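Local coordinates for protein tRNA modification GTPase mnmE (Chlorobium tepidum, PDB 3GEE) that hydrolyses GTP and probably takes part in adding a carboxymethylaminomethyl group to the wobble uridine of certain tRNAs, at residues Q225-I229 and L395-K401; E232-I238 and T281-D287; L250-L254 and E273-I277; I316-L322 and F346-K352. All coordinates share one frame; numbering follows the deposited sequence.

Interaction 1: Q225-I229 and L395-K401; sequences QHGRI and LVKNLDK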
# COMPACT_ATOMS: atom_id res chain seq x y z
N GLN A 225 2.70 31.26 12.59
CA GLN A 225 3.11 31.85 11.31
C GLN A 225 4.08 30.92 10.58
O GLN A 225 3.90 30.65 9.39
CB GLN A 225 3.74 33.23 11.54
CG GLN A 225 3.45 34.25 10.44
CD GLN A 225 2.11 34.96 10.62
OE1 GLN A 225 1.10 34.35 10.99
NE2 GLN A 225 2.09 36.26 10.33
N HIS A 226 5.08 30.42 11.29
CA HIS A 226 6.01 29.42 10.76
C HIS A 226 5.35 28.05 10.67
O HIS A 226 5.53 27.33 9.69
CB HIS A 226 7.27 29.31 11.62
CG HIS A 226 8.33 30.31 11.28
ND1 HIS A 226 9.06 30.24 10.10
CD2 HIS A 226 8.81 31.39 11.95
CE1 HIS A 226 9.93 31.24 10.07
NE2 HIS A 226 9.79 31.95 11.18
N GLY A 227 4.59 27.71 11.71
CA GLY A 227 3.96 26.41 11.86
C GLY A 227 3.04 26.01 10.73
O GLY A 227 3.14 24.90 10.21
N ARG A 228 2.14 26.92 10.34
CA ARG A 228 1.20 26.67 9.24
C ARG A 228 1.94 26.36 7.93
O ARG A 228 1.51 25.49 7.16
CB ARG A 228 0.27 27.87 9.04
CG ARG A 228 -1.08 27.51 8.43
CD ARG A 228 -1.83 28.74 7.91
NE ARG A 228 -1.30 29.21 6.63
CZ ARG A 228 -1.74 30.27 5.96
NH1 ARG A 228 -2.74 31.00 6.43
NH2 ARG A 228 -1.17 30.60 4.82
N ILE A 229 3.05 27.06 7.71
CA ILE A 229 3.91 26.83 6.56
C ILE A 229 4.49 25.42 6.58
O ILE A 229 4.45 24.71 5.58
CB ILE A 229 5.03 27.89 6.48
CG1 ILE A 229 4.47 29.21 5.96
CG2 ILE A 229 6.19 27.41 5.61
CD1 ILE A 229 5.32 30.42 6.28
N LEU A 395 10.45 33.64 1.02
CA LEU A 395 9.35 33.88 1.96
C LEU A 395 9.59 33.27 3.35
O LEU A 395 9.43 33.95 4.36
CB LEU A 395 8.02 33.38 1.38
CG LEU A 395 6.73 33.84 2.08
CD1 LEU A 395 5.64 34.11 1.06
CD2 LEU A 395 6.25 32.84 3.12
N VAL A 396 9.99 31.99 3.38
CA VAL A 396 10.25 31.30 4.64
C VAL A 396 11.50 31.83 5.35
O VAL A 396 11.54 31.91 6.58
CB VAL A 396 10.34 29.76 4.49
CG1 VAL A 396 8.98 29.19 4.14
CG2 VAL A 396 11.40 29.34 3.45
N LYS A 397 12.51 32.19 4.55
CA LYS A 397 13.79 32.66 5.06
C LYS A 397 13.61 33.95 5.86
O LYS A 397 14.20 34.10 6.93
CB LYS A 397 14.77 32.88 3.90
CG LYS A 397 16.19 32.36 4.14
CD LYS A 397 16.28 30.82 4.23
CE LYS A 397 15.69 30.11 3.00
NZ LYS A 397 16.33 30.51 1.71
N ASN A 398 12.78 34.85 5.35
CA ASN A 398 12.49 36.12 6.01
C ASN A 398 11.20 36.05 6.83
O ASN A 398 10.12 36.30 6.30
CB ASN A 398 12.41 37.26 4.98
CG ASN A 398 13.72 37.49 4.24
OD1 ASN A 398 14.49 36.57 4.01
ND2 ASN A 398 13.96 38.74 3.86
N LEU A 399 11.33 35.71 8.11
CA LEU A 399 10.19 35.69 9.02
C LEU A 399 10.57 36.04 10.47
O LEU A 399 10.49 37.21 10.86
CB LEU A 399 9.43 34.36 8.95
CG LEU A 399 8.41 34.13 7.82
CD1 LEU A 399 8.13 32.65 7.61
CD2 LEU A 399 7.11 34.90 8.06
N ASP A 400 10.99 35.04 11.24
CA ASP A 400 11.32 35.24 12.66
C ASP A 400 12.08 34.03 13.24
O ASP A 400 13.31 34.04 13.28
CB ASP A 400 10.05 35.51 13.48
CG ASP A 400 10.35 35.99 14.88
OD1 ASP A 400 10.97 37.06 15.03
OD2 ASP A 400 9.95 35.29 15.84
N LYS A 401 11.32 33.03 13.69
CA LYS A 401 11.83 31.77 14.27
C LYS A 401 12.68 31.92 15.56
O LYS A 401 13.85 32.31 15.52
CB LYS A 401 12.45 30.85 13.18
CG LYS A 401 13.90 30.40 13.34
CD LYS A 401 14.83 31.25 12.49
CE LYS A 401 16.26 30.75 12.51
NZ LYS A 401 17.15 31.60 11.68
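The imidazole of His226 lies against the side chain of Leu399, which comes from the opposite direction. Its CE1 is 3.4 Å from Leu399 CD1, and its NE2 is 3.3 Å from Leu399 CB, so the CE1-NE2 side of the ring lies against the leucine's CB and one of its methyls. CG of His226 is anti to the carbonyl carbon (chi1 -86°), which sends the ring out from the helix toward the chain that follows Val396. NE2 accepts a weak hydrogen bond from Asp400 N (3.3 Å, 133° at the hydrogen), the donor lying near the ring plane at the edge. Lys401 N is also close to NE2, but its angle is too poor for a bond. The contact joins the last turns of helix 203-232, part of the helical domain, to the short helix 394-397 and the loop after it, the places where the chain runs into and out of the inserted G domain. About one turn on from His226, Ile229 spreads its two branches. CG2, anti to the backbone N, meets Val396 CG1 at 3.6 Å, while CD1 reaches Leu399 CD1 tip to tip at 3.8 Å and passes Leu395 CD2 at 4.1 Å. Val234 of strand 234-239 packs against Ile229, Leu395 and Val396. The same helix is tied to Glu312 and Asp314 by salt bridges of Arg228.

Interaction 2: E232-I238 and T281-D287; sequences EGVSTVI and TMFRLTD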
# COMPACT_ATOMS: atom_id res chain seq x y z
N GLU A 232 1.00 22.82 6.48
CA GLU A 232 0.24 22.81 5.23
C GLU A 232 0.87 23.61 4.09
O GLU A 232 0.23 23.86 3.07
CB GLU A 232 -1.22 23.22 5.46
CG GLU A 232 -1.44 24.57 6.12
CD GLU A 232 -2.84 24.73 6.66
OE1 GLU A 232 -3.40 25.85 6.59
OE2 GLU A 232 -3.40 23.73 7.17
N GLY A 233 2.13 24.00 4.26
CA GLY A 233 2.88 24.65 3.18
C GLY A 233 2.52 26.10 2.92
O GLY A 233 1.49 26.60 3.39
N VAL A 234 3.38 26.77 2.16
CA VAL A 234 3.16 28.16 1.76
C VAL A 234 2.07 28.20 0.70
O VAL A 234 2.27 27.74 -0.43
CB VAL A 234 4.46 28.80 1.22
CG1 VAL A 234 4.20 30.18 0.65
CG2 VAL A 234 5.52 28.86 2.30
N SER A 235 0.90 28.73 1.07
CA SER A 235 -0.21 28.85 0.14
C SER A 235 0.06 29.98 -0.85
O SER A 235 0.33 31.12 -0.44
CB SER A 235 -1.52 29.10 0.88
OG SER A 235 -1.45 30.30 1.63
N THR A 236 0.03 29.66 -2.13
CA THR A 236 0.37 30.62 -3.17
C THR A 236 -0.73 30.70 -4.23
O THR A 236 -1.20 29.68 -4.74
CB THR A 236 1.73 30.28 -3.84
OG1 THR A 236 1.63 29.03 -4.53
CG2 THR A 236 2.83 30.17 -2.81
N VAL A 237 -1.14 31.93 -4.54
CA VAL A 237 -2.12 32.17 -5.59
C VAL A 237 -1.40 32.60 -6.87
O VAL A 237 -0.47 33.40 -6.83
CB VAL A 237 -3.17 33.24 -5.19
CG1 VAL A 237 -4.12 33.52 -6.34
CG2 VAL A 237 -3.95 32.77 -3.97
N ILE A 238 -1.83 32.03 -7.99
CA ILE A 238 -1.35 32.45 -9.30
C ILE A 238 -2.46 33.23 -10.00
O ILE A 238 -3.47 32.66 -10.43
CB ILE A 238 -0.87 31.25 -10.15
CG1 ILE A 238 0.18 30.44 -9.39
CG2 ILE A 238 -0.30 31.73 -11.48
CD1 ILE A 238 0.28 28.99 -9.82
N THR A 281 10.60 23.04 1.41
CA THR A 281 9.36 23.75 1.68
C THR A 281 8.31 23.43 0.62
O THR A 281 8.64 23.33 -0.57
CB THR A 281 9.58 25.28 1.74
OG1 THR A 281 10.77 25.58 2.47
CG2 THR A 281 8.40 25.97 2.41
N MET A 282 7.07 23.28 1.05
CA MET A 282 5.97 22.95 0.15
C MET A 282 5.16 24.19 -0.24
O MET A 282 4.91 25.07 0.58
CB MET A 282 5.06 21.91 0.82
CG MET A 282 4.10 21.21 -0.11
SD MET A 282 3.10 20.01 0.79
CE MET A 282 2.08 21.09 1.81
N PHE A 283 4.76 24.25 -1.51
CA PHE A 283 3.99 25.37 -2.03
C PHE A 283 2.65 24.90 -2.59
O PHE A 283 2.62 24.20 -3.60
CB PHE A 283 4.77 26.13 -3.11
CG PHE A 283 6.02 26.80 -2.60
CD1 PHE A 283 7.25 26.16 -2.67
CD2 PHE A 283 5.96 28.08 -2.06
CE1 PHE A 283 8.41 26.77 -2.20
CE2 PHE A 283 7.11 28.70 -1.58
CZ PHE A 283 8.33 28.05 -1.66
N ARG A 284 1.56 25.29 -1.93
CA ARG A 284 0.21 24.99 -2.40
C ARG A 284 -0.24 25.98 -3.47
O ARG A 284 -0.65 27.10 -3.16
CB ARG A 284 -0.80 25.01 -1.24
CG ARG A 284 -0.60 23.91 -0.21
CD ARG A 284 -1.88 23.66 0.58
NE ARG A 284 -1.71 22.63 1.61
CZ ARG A 284 -1.78 21.32 1.38
NH1 ARG A 284 -2.02 20.86 0.15
NH2 ARG A 284 -1.61 20.45 2.38
N LEU A 285 -0.16 25.57 -4.74
CA LEU A 285 -0.58 26.40 -5.86
C LEU A 285 -2.08 26.26 -6.09
O LEU A 285 -2.62 25.14 -6.06
CB LEU A 285 0.16 26.02 -7.15
CG LEU A 285 1.66 25.72 -7.16
CD1 LEU A 285 2.05 25.19 -8.54
CD2 LEU A 285 2.51 26.93 -6.80
N THR A 286 -2.75 27.39 -6.32
CA THR A 286 -4.20 27.43 -6.53
C THR A 286 -4.65 28.76 -7.13
O THR A 286 -3.82 29.63 -7.43
CB THR A 286 -4.98 27.11 -5.22
OG1 THR A 286 -6.39 27.05 -5.50
CG2 THR A 286 -4.70 28.15 -4.14
N ASP A 287 -5.96 28.91 -7.32
CA ASP A 287 -6.56 30.17 -7.79
C ASP A 287 -6.82 31.15 -6.64
O ASP A 287 -7.53 30.84 -5.69
CB ASP A 287 -7.86 29.90 -8.57
CG ASP A 287 -7.61 29.62 -10.04
OD1 ASP A 287 -8.24 28.68 -10.58
OD2 ASP A 287 -6.78 30.32 -10.66
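Arg284 O is gripped twice by Thr236: the backbone N donates a nearly straight hydrogen bond (2.8 Å, 170° at the hydrogen), and OG1 adds a weak one at 3.3 Å. OG1 can do this because it stands between its own backbone N and carbonyl carbon (chi1 65°). Thr236 and Arg284 belong to a parallel pair of strands in the G-domain sheet, 234-238 beside 281-286. Val234 N binds Met282 O at 2.8 Å, Arg284 N returns to Val234 O, and Thr286 N and Ile238 N continue the pairing with Thr236 O and Thr286 O. Strand 234-239 leads into the P-loop, and strand 281-286 ends at Asp287, predicted to bind GTP and placed as the aspartate of the DxxG motif of GTPases. On the face of the sheet carrying Val234, Thr236, Phe283 and Leu285, the valine and the phenylalanine point the same way side by side, with Val234 CB 3.7 Å from Phe283 CD2. Thr236 CG2 comes to the edge of that ring. Ile238 CD1 crosses to Leu285 CB at 4.0 Å. Strand 315-321 pairs with the other edge of 234-238, through backbone bonds of Ser235 and Val237. Where helix 203-232 ends, Gly233 turns the chain with positive phi. Just before it, Glu232 O takes a weak bond from Arg284 NE (2.7 Å), and Met282 CE lies 3.7 Å above the plane of the same guanidinium, offset toward its rim.

Interaction 3: L250-L254 and E273-I277; sequences LNTLL and EECFI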
# COMPACT_ATOMS: atom_id res chain seq x y z
N LEU A 250 2.05 26.61 -14.11
CA LEU A 250 1.61 25.65 -13.11
C LEU A 250 2.23 24.28 -13.36
O LEU A 250 2.93 23.75 -12.50
CB LEU A 250 0.08 25.59 -13.10
CG LEU A 250 -0.61 25.16 -11.81
CD1 LEU A 250 -1.78 26.10 -11.48
CD2 LEU A 250 -1.08 23.71 -11.89
N ASN A 251 2.00 23.72 -14.55
CA ASN A 251 2.48 22.37 -14.86
C ASN A 251 3.99 22.26 -15.09
O ASN A 251 4.55 21.15 -15.05
CB ASN A 251 1.69 21.76 -16.02
CG ASN A 251 1.91 22.48 -17.34
OD1 ASN A 251 2.32 23.64 -17.37
ND2 ASN A 251 1.63 21.79 -18.44
N THR A 252 4.65 23.39 -15.34
CA THR A 252 6.11 23.38 -15.48
C THR A 252 6.80 23.44 -14.11
O THR A 252 7.94 23.00 -13.97
CB THR A 252 6.63 24.52 -16.39
OG1 THR A 252 5.91 25.73 -16.10
CG2 THR A 252 6.44 24.15 -17.86
N LEU A 253 6.09 23.98 -13.12
CA LEU A 253 6.60 24.03 -11.75
C LEU A 253 6.49 22.69 -11.02
O LEU A 253 6.96 22.57 -9.88
CB LEU A 253 5.86 25.12 -10.95
CG LEU A 253 6.24 26.59 -11.13
CD1 LEU A 253 5.24 27.47 -10.41
CD2 LEU A 253 7.66 26.88 -10.65
N LEU A 254 5.89 21.69 -11.66
CA LEU A 254 5.65 20.40 -11.02
C LEU A 254 6.45 19.27 -11.67
O LEU A 254 6.11 18.79 -12.75
CB LEU A 254 4.15 20.07 -11.03
CG LEU A 254 3.13 21.17 -10.68
CD1 LEU A 254 1.72 20.77 -11.10
CD2 LEU A 254 3.16 21.56 -9.20
N GLU A 273 -4.85 23.45 -5.09
CA GLU A 273 -5.22 22.14 -5.63
C GLU A 273 -3.99 21.24 -5.84
O GLU A 273 -4.04 20.04 -5.57
CB GLU A 273 -6.01 22.30 -6.93
CG GLU A 273 -6.49 20.99 -7.58
CD GLU A 273 -7.54 20.26 -6.77
OE1 GLU A 273 -7.46 19.02 -6.66
OE2 GLU A 273 -8.46 20.93 -6.24
N GLU A 274 -2.91 21.84 -6.33
CA GLU A 274 -1.66 21.12 -6.57
C GLU A 274 -0.49 21.79 -5.85
O GLU A 274 -0.53 22.99 -5.58
CB GLU A 274 -1.37 21.03 -8.08
CG GLU A 274 -2.11 19.90 -8.79
CD GLU A 274 -1.52 18.53 -8.47
OE1 GLU A 274 -2.27 17.53 -8.53
OE2 GLU A 274 -0.31 18.45 -8.17
N CYS A 275 0.54 21.00 -5.54
CA CYS A 275 1.71 21.52 -4.83
C CYS A 275 3.03 20.83 -5.18
O CYS A 275 3.06 19.66 -5.57
CB CYS A 275 1.49 21.51 -3.31
SG CYS A 275 0.55 20.13 -2.67
N PHE A 276 4.12 21.58 -5.02
CA PHE A 276 5.47 21.11 -5.30
C PHE A 276 6.43 21.53 -4.19
O PHE A 276 6.11 22.40 -3.39
CB PHE A 276 5.95 21.63 -6.67
CG PHE A 276 6.45 23.05 -6.64
CD1 PHE A 276 5.58 24.12 -6.46
CD2 PHE A 276 7.81 23.31 -6.80
CE1 PHE A 276 6.05 25.42 -6.43
CE2 PHE A 276 8.29 24.62 -6.78
CZ PHE A 276 7.41 25.68 -6.60
N ILE A 277 7.60 20.90 -4.16
CA ILE A 277 8.59 21.16 -3.11
C ILE A 277 9.83 21.87 -3.67
O ILE A 277 10.27 21.59 -4.78
CB ILE A 277 9.00 19.86 -2.37
CG1 ILE A 277 7.75 19.08 -1.93
CG2 ILE A 277 9.87 20.16 -1.15
CD1 ILE A 277 8.02 17.64 -1.51
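Phe276 receives two leucines in different ways: Leu254 crosses its side chain at about a right angle, and Leu253 brings both its carbonyl and a methyl to the ring. The crossing is made low down, where Leu254 CD2 sits 3.8 Å from Phe276 CB and 4.1 Å from Cys275 C, so this branch of the leucine rests on the root of the phenylalanine and on the strand backbone. Leu253 O approaches the ring obliquely, 3.3 Å from Phe276 CD2 and equally near CG. The side chain of Leu253 reaches further out, with CD2 4.2 Å from Phe276 CZ. Phe276 holds CG between its backbone N and carbonyl carbon (chi1 80°), and in this rotamer the base of the ring lies beside the leucine carbonyl. Two residues earlier in the strand, the carboxylate of Glu274 comes no nearer than 4.3 Å, from OE2 to Leu254 CD1, a loose approach. No hydrogen bond links the two segments; two leucines and one carbonyl oxygen pack around one aromatic ring. Residues 255-272, which connect the segments and include the predicted GTP-binding loop from Ser262 to Thr268, are not modelled. Leu250-Leu254 span the end of helix 246-252, which follows the P-loop, and Glu273-Ile277 enter the outermost strand, 274-278. A classic beta bulge there sets Glu273 and Glu274 both opposite Leu285 of strand 281-286. Next to it the Phe276 ring meets that of Phe283, their planes at about 25°, while helix 385-392 packs Lys389 and Met392 against both Leu253 and Phe276.

Interaction 4: I316-L322 and F346-K352; sequences ILYLLDL and FLTVANK. With GDP (guanosine-5'-diphosphate), chain B.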
# COMPACT_ATOMS: atom_id res chain seq x y z
N ILE A 316 1.57 35.76 -3.54
CA ILE A 316 0.83 35.98 -4.78
C ILE A 316 1.81 36.15 -5.93
O ILE A 316 2.73 36.98 -5.86
CB ILE A 316 -0.12 37.20 -4.70
CG1 ILE A 316 -1.05 37.08 -3.48
CG2 ILE A 316 -0.94 37.30 -5.98
CD1 ILE A 316 -1.86 38.32 -3.19
N LEU A 317 1.63 35.35 -6.97
CA LEU A 317 2.36 35.53 -8.22
C LEU A 317 1.39 36.08 -9.25
O LEU A 317 0.46 35.39 -9.67
CB LEU A 317 2.96 34.21 -8.72
CG LEU A 317 3.95 33.38 -7.89
CD1 LEU A 317 4.37 32.16 -8.68
CD2 LEU A 317 5.17 34.17 -7.45
N TYR A 318 1.60 37.34 -9.65
CA TYR A 318 0.83 37.91 -10.74
C TYR A 318 1.54 37.69 -12.07
O TYR A 318 2.64 38.19 -12.30
CB TYR A 318 0.53 39.40 -10.53
CG TYR A 318 -0.61 39.87 -11.42
CD1 TYR A 318 -1.91 39.96 -10.92
CD2 TYR A 318 -0.40 40.18 -12.76
CE1 TYR A 318 -2.97 40.36 -11.73
CE2 TYR A 318 -1.45 40.58 -13.58
CZ TYR A 318 -2.73 40.68 -13.06
OH TYR A 318 -3.77 41.07 -13.87
N LEU A 319 0.89 36.91 -12.93
CA LEU A 319 1.40 36.65 -14.26
C LEU A 319 0.82 37.62 -15.27
O LEU A 319 -0.40 37.83 -15.32
CB LEU A 319 1.07 35.22 -14.70
CG LEU A 319 2.08 34.10 -14.42
CD1 LEU A 319 1.45 32.78 -14.77
CD2 LEU A 319 3.35 34.29 -15.23
N LEU A 320 1.69 38.22 -16.06
CA LEU A 320 1.27 39.07 -17.16
C LEU A 320 2.21 38.84 -18.34
O LEU A 320 3.43 38.77 -18.15
CB LEU A 320 1.21 40.54 -16.72
CG LEU A 320 2.37 41.52 -16.89
CD1 LEU A 320 1.90 42.94 -16.63
CD2 LEU A 320 3.55 41.18 -15.99
N ASP A 321 1.66 38.69 -19.54
CA ASP A 321 2.53 38.38 -20.69
C ASP A 321 3.35 39.57 -21.20
O ASP A 321 2.86 40.46 -21.90
CB ASP A 321 1.82 37.60 -21.83
CG ASP A 321 0.43 38.10 -22.15
OD1 ASP A 321 -0.23 38.70 -21.28
OD2 ASP A 321 -0.02 37.86 -23.30
N LEU A 322 4.62 39.55 -20.80
CA LEU A 322 5.60 40.58 -21.10
C LEU A 322 5.67 40.89 -22.58
O LEU A 322 5.76 39.97 -23.41
CB LEU A 322 6.97 40.11 -20.60
CG LEU A 322 8.25 40.95 -20.70
CD1 LEU A 322 8.15 42.24 -19.91
CD2 LEU A 322 9.42 40.11 -20.22
N PHE A 346 4.07 39.79 -2.56
CA PHE A 346 3.73 40.01 -3.96
C PHE A 346 4.94 39.82 -4.86
O PHE A 346 6.07 40.14 -4.48
CB PHE A 346 3.12 41.39 -4.17
CG PHE A 346 2.11 41.42 -5.27
CD1 PHE A 346 2.52 41.55 -6.60
CD2 PHE A 346 0.77 41.27 -4.99
CE1 PHE A 346 1.59 41.55 -7.62
CE2 PHE A 346 -0.17 41.27 -6.01
CZ PHE A 346 0.24 41.41 -7.33
N LEU A 347 4.69 39.28 -6.04
CA LEU A 347 5.75 38.94 -6.97
C LEU A 347 5.18 38.99 -8.39
O LEU A 347 4.31 38.19 -8.74
CB LEU A 347 6.27 37.53 -6.64
CG LEU A 347 7.76 37.21 -6.64
CD1 LEU A 347 8.31 37.11 -8.05
CD2 LEU A 347 8.56 38.23 -5.80
N THR A 348 5.66 39.95 -9.18
CA THR A 348 5.17 40.14 -10.55
C THR A 348 5.97 39.28 -11.52
O THR A 348 7.19 39.43 -11.64
CB THR A 348 5.21 41.61 -10.99
OG1 THR A 348 4.49 42.41 -10.04
CG2 THR A 348 4.58 41.80 -12.37
N VAL A 349 5.26 38.40 -12.20
CA VAL A 349 5.89 37.44 -13.09
C VAL A 349 5.55 37.78 -14.54
O VAL A 349 4.44 37.51 -15.02
CB VAL A 349 5.47 36.00 -12.75
CG1 VAL A 349 6.35 35.01 -13.48
CG2 VAL A 349 5.54 35.76 -11.25
N ALA A 350 6.52 38.38 -15.22
CA ALA A 350 6.37 38.76 -16.62
C ALA A 350 6.64 37.56 -17.51
O ALA A 350 7.79 37.12 -17.64
CB ALA A 350 7.31 39.92 -16.95
N ASN A 351 5.59 37.04 -18.12
CA ASN A 351 5.67 35.82 -18.93
C ASN A 351 5.93 36.09 -20.42
O ASN A 351 5.80 37.22 -20.88
CB ASN A 351 4.41 34.97 -18.75
CG ASN A 351 4.60 33.52 -19.17
OD1 ASN A 351 5.71 33.00 -19.17
ND2 ASN A 351 3.50 32.87 -19.54
N LYS A 352 6.29 35.03 -21.15
CA LYS A 352 6.53 35.10 -22.60
C LYS A 352 7.80 35.90 -22.94
O LYS A 352 7.82 36.68 -23.89
CB LYS A 352 5.30 35.63 -23.35
CG LYS A 352 4.05 34.78 -23.17
CD LYS A 352 2.96 35.19 -24.16
CE LYS A 352 1.77 34.24 -24.13
NZ LYS A 352 0.93 34.41 -22.91
PB GDP B . -4.05 30.67 -18.93
O1B GDP B . -3.93 29.67 -17.81
O2B GDP B . -4.35 32.04 -18.37
O3B GDP B . -5.16 30.25 -19.86
O3A GDP B . -2.67 30.73 -19.74
PA GDP B . -2.09 29.42 -20.46
O1A GDP B . -1.03 28.78 -19.59
O2A GDP B . -3.19 28.43 -20.77
O5' GDP B . -1.42 29.99 -21.80
C5' GDP B . -2.25 30.43 -22.88
C4' GDP B . -1.47 30.33 -24.18
O4' GDP B . -0.26 31.09 -24.09
C3' GDP B . -1.08 28.89 -24.47
O3' GDP B . -1.81 28.41 -25.60
C2' GDP B . 0.43 28.90 -24.71
O2' GDP B . 0.77 28.39 -26.00
C1' GDP B . 0.85 30.36 -24.60
N9 GDP B . 2.02 30.50 -23.69
C8 GDP B . 1.99 30.36 -22.35
N7 GDP B . 3.22 30.55 -21.81
C5 GDP B . 4.07 30.83 -22.81
C6 GDP B . 5.51 31.15 -22.94
O6 GDP B . 6.26 31.19 -21.94
N1 GDP B . 6.00 31.37 -24.17
C2 GDP B . 5.23 31.33 -25.27
N2 GDP B . 5.81 31.58 -26.47
N3 GDP B . 3.90 31.05 -25.23
C4 GDP B . 3.27 30.80 -24.05
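Backbone hydrogen bonds join these parallel strands along their length: Tyr318 N to Leu347 O at 3.0 Å, Val349 N to Tyr318 O, Leu320 N to Val349 O, and Asn351 N to Leu320 O at 2.8 Å, with weaker bonds at both ends. Apolar packing fills both faces. On one, Leu319 CD2 crosses to Val349 CG1 at 3.5 Å, and Leu317 CD2 lies beside Leu347 CB at 3.6 Å, next to helix 385-392. On the other, the Phe346 ring meets Tyr318 CB at 3.8 Å, while Leu322 packs on Ala350 CB. The charged contact is at the C-terminal end, where Asp321 and Lys352 run side by side and OD2 reaches NZ in a salt bridge of 3.6 Å. Asn243 O of the P-loop takes a second bond from NZ. The aliphatic part of Lys352 lies along the nucleotide, CE 3.7 Å from GDP O4'. Asn351 ND2 comes 3.3 Å from GDP N7, its amide fixed by Ala244 O and Ala379 N. Helix 331-340 connects the two strands in a beta-alpha-beta crossover, and the second runs into the NKxD motif, the guanine-recognition element of GTPases, whose Asp354 is hydrogen-bonded to GDP.

Overall arrangement
From the N terminus, the chain passes through Gln225-Ile229 near the end of helix 203-232, a segment that finds its partner, Leu395-Lys401, only after the whole G-domain core; interaction 1 therefore encloses the other three. Interaction 2 opens next at Glu232-Ile238 and closes at Thr281-Asp287, and within that span lies interaction 3, tying the helix after the P-loop to the edge strand 274-278. Interaction 4 follows in series, between strands 315-321 and 345-351; none of the loops cross. Interactions 2, 3 and 4 share one sheet: Leu285 N and Phe283 N bond to 274-278, and Val237 O to Leu317 N. Interaction 1 touches interaction 2 also through Val396 CG1 on Thr281 CG2.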